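PDB 4DWD: mandelate racemase/muconate lactonizing enzyme, C-terminal domain protein from Paracoccus denitrificans, which probably binds magnesium at the mouth of an enolase-superfamily barrel and may act as a hydro-lyase, its substrate being undefined. Local coordinates for residues E67-H71 against L102-K106; A192-F196 against G218-F222; G211-E215 against R240-T244. All coordinates share one frame. Residues are numbered along the deposited sequence.

How the interactions relate
Interaction 1 belongs to the N-terminal capping domain of the enolase superfamily, whereas interactions 2 and 3 sit in the barrel domain on the other side of the chain's centre. Nearest atoms are about 26 Å apart between interactions 1 and 2 and about 28 Å between 1 and 3. Interactions 2 and 3 are 10 Å apart between centres and interlock: Phe222 N lies 2.8 Å from Thr244 O, Tyr219 N 2.9 Å from Leu214 O. Asp197 follows 192-196 and Glu223 follows 218-222; with Glu249 these carboxylates bind Ca(2+) in a crystal structure of this protein but hold no metal in this chain. In interaction 3, a magnesium ion lies about 5 Å from the Arg212 side chain.

Interaction 1 (E67-H71 against L102-K106); sequences EVLDH and LWDLK
This is a buried loop-against-helix packing contact in the N-terminal capping domain: 67-71, a turn entering helix 71-81, lies against helical 102-106 within helix 90-110. Asp70 N hydrogen-bonds to Glu67 O at 3.0 Å, and Asp70 occupies the N-cap position without a side-chain cap. CA atoms pair as Val68 with Leu102 (6.1 Å) and Leu69 with Lys106 (6.5 Å). Val68 (chi1 t) sets CG1 3.9 Å from Leu105 CB; Leu69 CD2 rests 3.7 Å from Lys106 CG. His71 (chi1 p) points toward the helix, its CB 3.8 Å from Leu102 CD1 and its ring oblique to the Trp103 five-membered ring (centroids 4.6 Å apart, planes at 52°). Water 1 bridges Val68 O (2.7 Å) and, weakly, Leu102 O (3.2 Å); water 2 links Leu69 O and the NZ of all-trans Lys106, each at 2.9 Å. Lys106 NZ also hydrogen-bonds to Leu117 O of the second subunit, and Trp103 NE1 to Thr279 OG1. Strand 24-32 packs on Leu102 and Leu105, while barrel helix 277-291 meets His71 and Trp103.

Interaction 2 (A192-F196 against G218-F222); sequences AVIGF and GYSWF
Two backbone hydrogen bonds tie the segments in parallel: Ser220 N to Ile194 O at 2.8 Å and Phe196 N to Trp221 O at 3.0 Å. The clear bridge pairs Phe196 with Phe222, CA atoms 5.0 Å apart; Gly195 CA lies 4.8 Å from Trp221 CA and Ile194 CA 5.2 Å from Tyr219 CA. CA-H...O contacts join Phe222 CA to Phe196 O (3.3 Å) and Gly195 CA to Trp221 O (3.4 Å). At the strand entrance, water 3 accepts from Ile194 N (3.0 Å) and lies 2.8 Å from both Gly218 O and Ser220 OG. Gly218, with phi 69°, is the C-prime residue of the Schellman motif ending helix 204-216. Extended backbone carries the chain from Val193 to Phe196, while Ser220 (phi/psi -92/-36) breaks the extension between Tyr219 and Trp221. Trp221 (chi1 p) lays its six-membered ring over Gly195 CA, a CH-pi contact 3.8 Å from the ring centroid; a CB on Gly195 would clash with Trp221 CE2. Tyr219 (chi1 m) makes a second CH-pi contact, Ile194 CB 3.9 Å from its centroid. Phe196 and Phe222, both chi1 t, share the sheet face toward the helices, with CD1 of Phe196 3.7 Å from CE1 of Phe222. This parallel pair of a right-handed beta-alpha-beta crossover runs on into Asp197 and Glu223, Ca(2+) ligands in a crystal structure of this protein; Trp221 NE1 hydrogen-bonds to Glu223 OE1. Strands 158-162 and 244-246 flank it; helices 174-188 and 204-216 pack on Phe196 and Tyr219, the latter helix also on Phe222.

Interaction 3 (G211-E215 against R240-T244); sequences GRALE and RLDIT
Glu215 stretches from helix 204-216 over the turn at Asp242-Ile243, where OE2 accepts two backbone hydrogen bonds, from Asp242 N at 2.7 Å and Ile243 N at 2.8 Å. Its chi1 m, chi2 t side chain thus holds two successive amides of the non-helical link between helix 231-240 and strand 244-246. One helical turn back, Arg212 (chi1 m, chi2 m) returns to the same site: NH1 forms a salt bridge with Glu215 OE1 at 2.9 Å, and Leu241 CD2 lies over one face of the guanidinium. Water 4 joins Arg212 NH1 (3.0 Å), Arg240 O (2.8 Å) and Asp242 OD1 (2.7 Å); water 5 links Glu215 OE1 (3.3 Å) to Asp242 OD2 (2.6 Å). Asp242 OD2 pairs with Arg212 of the third subunit, and Arg212 NE reciprocally with Asp242 of the fourth.

CA atoms pair as Gly211 with Leu241 (6.7 Å) and Glu215 with Ile243 (6.0 Å). Gly211 CA sits 3.9 Å from Leu241 CD1, too close for a CB there; Leu214 CB meets Ile243 CD1 at 3.8 Å. Leu241 is the first residue after helix 231-240 to leave helical phi/psi (-92/166), and Ile243 (-58/142) leads into the strand. Helix 204-216 packs on and hydrogen-bonds to the link before strand 244-246, as helices pack against the strands of the enolase-superfamily beta/alpha barrel.

Interaction 1 (E67-H71 against L102-K106)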
loop_
_atom_site.group_PDB
_atom_site.type_symbol
_atom_site.label_atom_id
_atom_site.label_comp_id
_atom_site.label_asym_id
_atom_site.label_seq_id
_atom_site.Cartn_x
_atom_site.Cartn_y
_atom_site.Cartn_z
ATOM N N GLU B 67 -36.934 11.191 -28.574
ATOM C CA GLU B 67 -36.646 10.121 -29.524
ATOM C C GLU B 67 -36.258 8.815 -28.826
ATOM O O GLU B 67 -35.349 8.801 -27.997
ATOM C CB GLU B 67 -35.527 10.567 -30.473
ATOM C CG GLU B 67 -35.906 11.740 -31.370
ATOM C CD GLU B 67 -36.699 11.299 -32.581
ATOM O OE1 GLU B 67 -36.888 10.075 -32.751
ATOM O OE2 GLU B 67 -37.129 12.170 -33.369
ATOM N N VAL B 68 -36.921 7.719 -29.201
ATOM C CA VAL B 68 -36.623 6.390 -28.648
ATOM C C VAL B 68 -35.135 6.071 -28.724
ATOM O O VAL B 68 -34.548 5.571 -27.763
ATOM C CB VAL B 68 -37.427 5.291 -29.382
ATOM C CG1 VAL B 68 -36.902 3.890 -29.075
ATOM C CG2 VAL B 68 -38.901 5.415 -29.027
ATOM N N LEU B 69 -34.516 6.379 -29.859
ATOM C CA LEU B 69 -33.120 6.003 -30.063
ATOM C C LEU B 69 -32.135 6.756 -29.174
ATOM O O LEU B 69 -31.002 6.297 -28.994
ATOM C CB LEU B 69 -32.727 6.144 -31.533
ATOM C CG LEU B 69 -33.368 5.131 -32.496
ATOM C CD1 LEU B 69 -32.942 5.412 -33.923
ATOM C CD2 LEU B 69 -33.025 3.693 -32.138
ATOM N N ASP B 70 -32.566 7.883 -28.598
ATOM C CA ASP B 70 -31.692 8.718 -27.767
ATOM C C ASP B 70 -31.644 8.232 -26.317
ATOM O O ASP B 70 -31.334 9.004 -25.423
ATOM C CB ASP B 70 -32.154 10.188 -27.807
ATOM C CG ASP B 70 -31.854 10.870 -29.126
ATOM O OD1 ASP B 70 -31.099 10.292 -29.938
ATOM O OD2 ASP B 70 -32.372 11.992 -29.345
ATOM N N HIS B 71 -31.916 6.951 -26.090
ATOM C CA HIS B 71 -32.068 6.428 -24.720
ATOM C C HIS B 71 -30.931 6.750 -23.775
ATOM O O HIS B 71 -31.172 7.075 -22.608
ATOM C CB HIS B 71 -32.323 4.912 -24.740
ATOM C CG HIS B 71 -31.142 4.096 -25.218
ATOM N ND1 HIS B 71 -30.184 3.643 -24.387
ATOM C CD2 HIS B 71 -30.781 3.677 -26.498
ATOM C CE1 HIS B 71 -29.258 2.969 -25.098
ATOM N NE2 HIS B 71 -29.631 2.988 -26.388
ATOM N N LEU B 102 -37.080 1.132 -23.397
ATOM C CA LEU B 102 -36.600 1.804 -24.604
ATOM C C LEU B 102 -35.842 0.857 -25.516
ATOM O O LEU B 102 -35.944 0.964 -26.731
ATOM C CB LEU B 102 -35.781 3.061 -24.280
ATOM C CG LEU B 102 -36.621 4.196 -23.666
ATOM C CD1 LEU B 102 -35.749 5.380 -23.260
ATOM C CD2 LEU B 102 -37.748 4.652 -24.599
ATOM N N TRP B 103 -35.105 -0.084 -24.928
ATOM C CA TRP B 103 -34.461 -1.143 -25.719
ATOM C C TRP B 103 -35.453 -2.057 -26.396
ATOM O O TRP B 103 -35.242 -2.490 -27.534
ATOM C CB TRP B 103 -33.520 -1.961 -24.833
ATOM C CG TRP B 103 -32.106 -1.452 -24.877
ATOM C CD1 TRP B 103 -31.439 -0.715 -23.907
ATOM C CD2 TRP B 103 -31.132 -1.647 -25.954
ATOM N NE1 TRP B 103 -30.151 -0.440 -24.301
ATOM C CE2 TRP B 103 -29.902 -0.967 -25.525
ATOM C CE3 TRP B 103 -31.162 -2.267 -27.192
ATOM C CZ2 TRP B 103 -28.754 -0.944 -26.316
ATOM C CZ3 TRP B 103 -30.004 -2.221 -27.988
ATOM C CH2 TRP B 103 -28.830 -1.586 -27.552
ATOM N N ASP B 104 -36.537 -2.383 -25.695
ATOM C CA ASP B 104 -37.608 -3.199 -26.289
ATOM C C ASP B 104 -38.212 -2.445 -27.495
ATOM O O ASP B 104 -38.345 -3.005 -28.602
ATOM C CB ASP B 104 -38.661 -3.508 -25.213
ATOM C CG ASP B 104 -39.647 -4.598 -25.621
ATOM O OD1 ASP B 104 -39.323 -5.460 -26.471
ATOM O OD2 ASP B 104 -40.759 -4.596 -25.047
ATOM N N LEU B 105 -38.518 -1.162 -27.301
ATOM C CA LEU B 105 -39.018 -0.329 -28.404
ATOM C C LEU B 105 -38.032 -0.234 -29.561
ATOM O O LEU B 105 -38.425 -0.329 -30.730
ATOM C CB LEU B 105 -39.400 1.082 -27.940
ATOM C CG LEU B 105 -40.784 1.294 -27.352
ATOM C CD1 LEU B 105 -40.893 2.691 -26.775
ATOM C CD2 LEU B 105 -41.866 1.028 -28.396
ATOM N N LYS B 106 -36.756 -0.037 -29.229
ATOM C CA LYS B 106 -35.708 0.041 -30.237
ATOM C C LYS B 106 -35.626 -1.235 -31.086
ATOM O O LYS B 106 -35.525 -1.167 -32.315
ATOM C CB LYS B 106 -34.371 0.354 -29.553
ATOM C CG LYS B 106 -33.184 0.330 -30.497
ATOM C CD LYS B 106 -31.914 0.682 -29.755
ATOM C CE LYS B 106 -30.711 0.439 -30.644
ATOM N NZ LYS B 106 -29.448 0.840 -29.954
HETATM O O HOH W 1 -33.621 3.029 -27.464
HETATM O O HOH W 2 -30.003 3.635 -29.751
#

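Interaction 2 (A192-F196 against G218-F222)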
loop_
_atom_site.group_PDB
_atom_site.type_symbol
_atom_site.label_atom_id
_atom_site.label_comp_id
_atom_site.label_asym_id
_atom_site.label_seq_id
_atom_site.Cartn_x
_atom_site.Cartn_y
_atom_site.Cartn_z
ATOM N N ALA B 192 -21.797 -32.057 -8.068
ATOM C CA ALA B 192 -22.734 -30.948 -8.220
ATOM C C ALA B 192 -22.082 -29.604 -7.935
ATOM O O ALA B 192 -21.304 -29.465 -6.987
ATOM C CB ALA B 192 -23.922 -31.142 -7.300
ATOM N N VAL B 193 -22.411 -28.619 -8.769
ATOM C CA VAL B 193 -21.991 -27.238 -8.553
ATOM C C VAL B 193 -23.014 -26.577 -7.617
ATOM O O VAL B 193 -24.188 -26.460 -7.971
ATOM C CB VAL B 193 -21.927 -26.471 -9.885
ATOM C CG1 VAL B 193 -21.489 -25.040 -9.648
ATOM C CG2 VAL B 193 -20.995 -27.177 -10.859
ATOM N N ILE B 194 -22.569 -26.178 -6.423
ATOM C CA ILE B 194 -23.471 -25.605 -5.420
ATOM C C ILE B 194 -22.916 -24.283 -4.900
ATOM O O ILE B 194 -21.734 -24.194 -4.550
ATOM C CB ILE B 194 -23.681 -26.538 -4.200
ATOM C CG1 ILE B 194 -23.692 -28.029 -4.614
ATOM C CG2 ILE B 194 -24.953 -26.142 -3.454
ATOM C CD1 ILE B 194 -23.813 -28.997 -3.445
ATOM N N GLY B 195 -23.769 -23.265 -4.878
ATOM C CA GLY B 195 -23.435 -21.978 -4.259
ATOM C C GLY B 195 -24.226 -21.777 -2.974
ATOM O O GLY B 195 -25.283 -22.389 -2.764
ATOM N N PHE B 196 -23.711 -20.908 -2.112
ATOM C CA PHE B 196 -24.340 -20.606 -0.833
ATOM C C PHE B 196 -24.469 -19.091 -0.757
ATOM O O PHE B 196 -23.469 -18.377 -0.894
ATOM C CB PHE B 196 -23.437 -21.148 0.285
ATOM C CG PHE B 196 -23.982 -20.979 1.686
ATOM C CD1 PHE B 196 -24.036 -19.723 2.296
ATOM C CD2 PHE B 196 -24.378 -22.092 2.428
ATOM C CE1 PHE B 196 -24.501 -19.575 3.601
ATOM C CE2 PHE B 196 -24.847 -21.944 3.725
ATOM C CZ PHE B 196 -24.918 -20.684 4.313
ATOM N N GLY B 218 -16.697 -28.381 -0.782
ATOM C CA GLY B 218 -16.512 -28.191 -2.214
ATOM C C GLY B 218 -17.474 -27.224 -2.872
ATOM O O GLY B 218 -17.671 -27.282 -4.080
ATOM N N TYR B 219 -18.084 -26.332 -2.094
ATOM C CA TYR B 219 -18.990 -25.349 -2.698
ATOM C C TYR B 219 -18.238 -24.459 -3.682
ATOM O O TYR B 219 -17.032 -24.229 -3.525
ATOM C CB TYR B 219 -19.721 -24.516 -1.625
ATOM C CG TYR B 219 -21.002 -25.161 -1.110
ATOM C CD1 TYR B 219 -20.991 -26.445 -0.543
ATOM C CD2 TYR B 219 -22.224 -24.481 -1.185
ATOM C CE1 TYR B 219 -22.162 -27.041 -0.091
ATOM C CE2 TYR B 219 -23.407 -25.062 -0.731
ATOM C CZ TYR B 219 -23.373 -26.340 -0.181
ATOM O OH TYR B 219 -24.558 -26.904 0.251
ATOM N N SER B 220 -18.975 -23.949 -4.664
ATOM C CA SER B 220 -18.353 -23.194 -5.748
ATOM C C SER B 220 -18.276 -21.694 -5.515
ATOM O O SER B 220 -17.287 -21.064 -5.886
ATOM C CB SER B 220 -19.013 -23.520 -7.085
ATOM O OG SER B 220 -18.606 -24.808 -7.499
ATOM N N TRP B 221 -19.288 -21.122 -4.884
ATOM C CA TRP B 221 -19.251 -19.699 -4.556
ATOM C C TRP B 221 -20.035 -19.400 -3.325
ATOM O O TRP B 221 -20.871 -20.209 -2.898
ATOM C CB TRP B 221 -19.652 -18.799 -5.738
ATOM C CG TRP B 221 -21.111 -18.611 -6.033
ATOM C CD1 TRP B 221 -21.921 -17.547 -5.640
ATOM C CD2 TRP B 221 -21.966 -19.478 -6.838
ATOM N NE1 TRP B 221 -23.190 -17.684 -6.153
ATOM C CE2 TRP B 221 -23.276 -18.831 -6.890
ATOM C CE3 TRP B 221 -21.773 -20.672 -7.526
ATOM C CZ2 TRP B 221 -24.345 -19.390 -7.585
ATOM C CZ3 TRP B 221 -22.858 -21.222 -8.223
ATOM C CH2 TRP B 221 -24.109 -20.595 -8.249
ATOM N N PHE B 222 -19.765 -18.225 -2.764
ATOM C CA PHE B 222 -20.266 -17.797 -1.448
ATOM C C PHE B 222 -20.708 -16.353 -1.598
ATOM O O PHE B 222 -19.877 -15.451 -1.683
ATOM C CB PHE B 222 -19.117 -17.944 -0.442
ATOM C CG PHE B 222 -19.462 -17.691 1.015
ATOM C CD1 PHE B 222 -20.769 -17.792 1.532
ATOM C CD2 PHE B 222 -18.420 -17.426 1.910
ATOM C CE1 PHE B 222 -21.009 -17.599 2.901
ATOM C CE2 PHE B 222 -18.664 -17.223 3.266
ATOM C CZ PHE B 222 -19.948 -17.315 3.767
HETATM O O HOH W 3 -19.682 -26.980 -6.008
#

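Interaction 3 (G211-E215 against R240-T244)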
loop_
_atom_site.group_PDB
_atom_site.type_symbol
_atom_site.label_atom_id
_atom_site.label_comp_id
_atom_site.label_asym_id
_atom_site.label_seq_id
_atom_site.Cartn_x
_atom_site.Cartn_y
_atom_site.Cartn_z
ATOM N N GLY B 211 -17.169 -19.912 5.357
ATOM C CA GLY B 211 -16.386 -20.105 4.139
ATOM C C GLY B 211 -15.500 -21.335 4.166
ATOM O O GLY B 211 -15.475 -22.099 3.195
ATOM N N ARG B 212 -14.772 -21.542 5.269
ATOM C CA ARG B 212 -13.912 -22.727 5.369
ATOM C C ARG B 212 -14.725 -24.012 5.357
ATOM O O ARG B 212 -14.324 -24.993 4.723
ATOM C CB ARG B 212 -13.022 -22.671 6.612
ATOM C CG ARG B 212 -11.997 -21.548 6.581
ATOM C CD ARG B 212 -11.153 -21.563 5.304
ATOM N NE ARG B 212 -10.049 -20.615 5.450
ATOM C CZ ARG B 212 -9.324 -20.128 4.450
ATOM N NH1 ARG B 212 -9.546 -20.516 3.192
ATOM N NH2 ARG B 212 -8.343 -19.275 4.729
ATOM N N ALA B 213 -15.869 -24.008 6.034
ATOM C CA ALA B 213 -16.749 -25.168 6.004
ATOM C C ALA B 213 -17.297 -25.441 4.600
ATOM O O ALA B 213 -17.398 -26.600 4.167
ATOM C CB ALA B 213 -17.875 -25.013 7.016
ATOM N N LEU B 214 -17.615 -24.372 3.864
ATOM C CA LEU B 214 -18.099 -24.533 2.489
ATOM C C LEU B 214 -16.985 -25.049 1.566
ATOM O O LEU B 214 -17.248 -25.826 0.645
ATOM C CB LEU B 214 -18.675 -23.218 1.944
ATOM C CG LEU B 214 -19.905 -22.697 2.689
ATOM C CD1 LEU B 214 -20.276 -21.331 2.156
ATOM C CD2 LEU B 214 -21.082 -23.646 2.548
ATOM N N GLU B 215 -15.739 -24.626 1.817
ATOM C CA GLU B 215 -14.591 -25.148 1.064
ATOM C C GLU B 215 -14.407 -26.647 1.302
ATOM O O GLU B 215 -14.190 -27.402 0.358
ATOM C CB GLU B 215 -13.312 -24.393 1.429
ATOM C CG GLU B 215 -13.306 -22.973 0.874
ATOM C CD GLU B 215 -12.250 -22.063 1.470
ATOM O OE1 GLU B 215 -11.389 -22.525 2.249
ATOM O OE2 GLU B 215 -12.299 -20.856 1.143
ATOM N N ARG B 240 -9.379 -13.349 1.604
ATOM C CA ARG B 240 -8.903 -14.259 2.661
ATOM C C ARG B 240 -9.292 -15.708 2.381
ATOM O O ARG B 240 -8.563 -16.608 2.755
ATOM C CB ARG B 240 -9.409 -13.808 4.033
ATOM C CG ARG B 240 -8.624 -12.614 4.556
ATOM C CD ARG B 240 -9.216 -11.988 5.800
ATOM N NE ARG B 240 -8.963 -12.832 6.960
ATOM C CZ ARG B 240 -9.298 -12.512 8.200
ATOM N NH1 ARG B 240 -9.915 -11.360 8.447
ATOM N NH2 ARG B 240 -9.023 -13.357 9.187
ATOM N N LEU B 241 -10.419 -15.921 1.710
ATOM C CA LEU B 241 -10.932 -17.264 1.427
ATOM C C LEU B 241 -10.464 -17.800 0.084
ATOM O O LEU B 241 -9.950 -17.042 -0.757
ATOM C CB LEU B 241 -12.465 -17.262 1.476
ATOM C CG LEU B 241 -13.067 -17.066 2.866
ATOM C CD1 LEU B 241 -14.568 -16.963 2.679
ATOM C CD2 LEU B 241 -12.735 -18.246 3.778
ATOM N N ASP B 242 -10.644 -19.109 -0.108
ATOM C CA ASP B 242 -10.409 -19.745 -1.402
ATOM C C ASP B 242 -11.700 -19.816 -2.213
ATOM O O ASP B 242 -11.689 -19.560 -3.419
ATOM C CB ASP B 242 -9.840 -21.159 -1.224
ATOM C CG ASP B 242 -8.423 -21.170 -0.674
ATOM O OD1 ASP B 242 -7.712 -20.137 -0.760
ATOM O OD2 ASP B 242 -8.039 -22.236 -0.152
ATOM N N ILE B 243 -12.803 -20.180 -1.563
ATOM C CA ILE B 243 -14.113 -20.206 -2.246
ATOM C C ILE B 243 -14.384 -18.803 -2.798
ATOM O O ILE B 243 -14.051 -17.806 -2.168
ATOM C CB ILE B 243 -15.257 -20.679 -1.317
ATOM C CG1 ILE B 243 -16.580 -20.808 -2.106
ATOM C CG2 ILE B 243 -15.419 -19.757 -0.104
ATOM C CD1 ILE B 243 -17.655 -21.573 -1.357
ATOM N N THR B 244 -14.971 -18.733 -3.985
ATOM C CA THR B 244 -15.213 -17.451 -4.641
ATOM C C THR B 244 -16.318 -16.696 -3.935
ATOM O O THR B 244 -17.466 -17.138 -3.923
ATOM C CB THR B 244 -15.625 -17.658 -6.094
ATOM O OG1 THR B 244 -14.609 -18.413 -6.758
ATOM C CG2 THR B 244 -15.818 -16.300 -6.800
HETATM O O HOH W 4 -7.498 -18.952 1.692
HETATM O O HOH W 5 -9.452 -24.381 0.378
#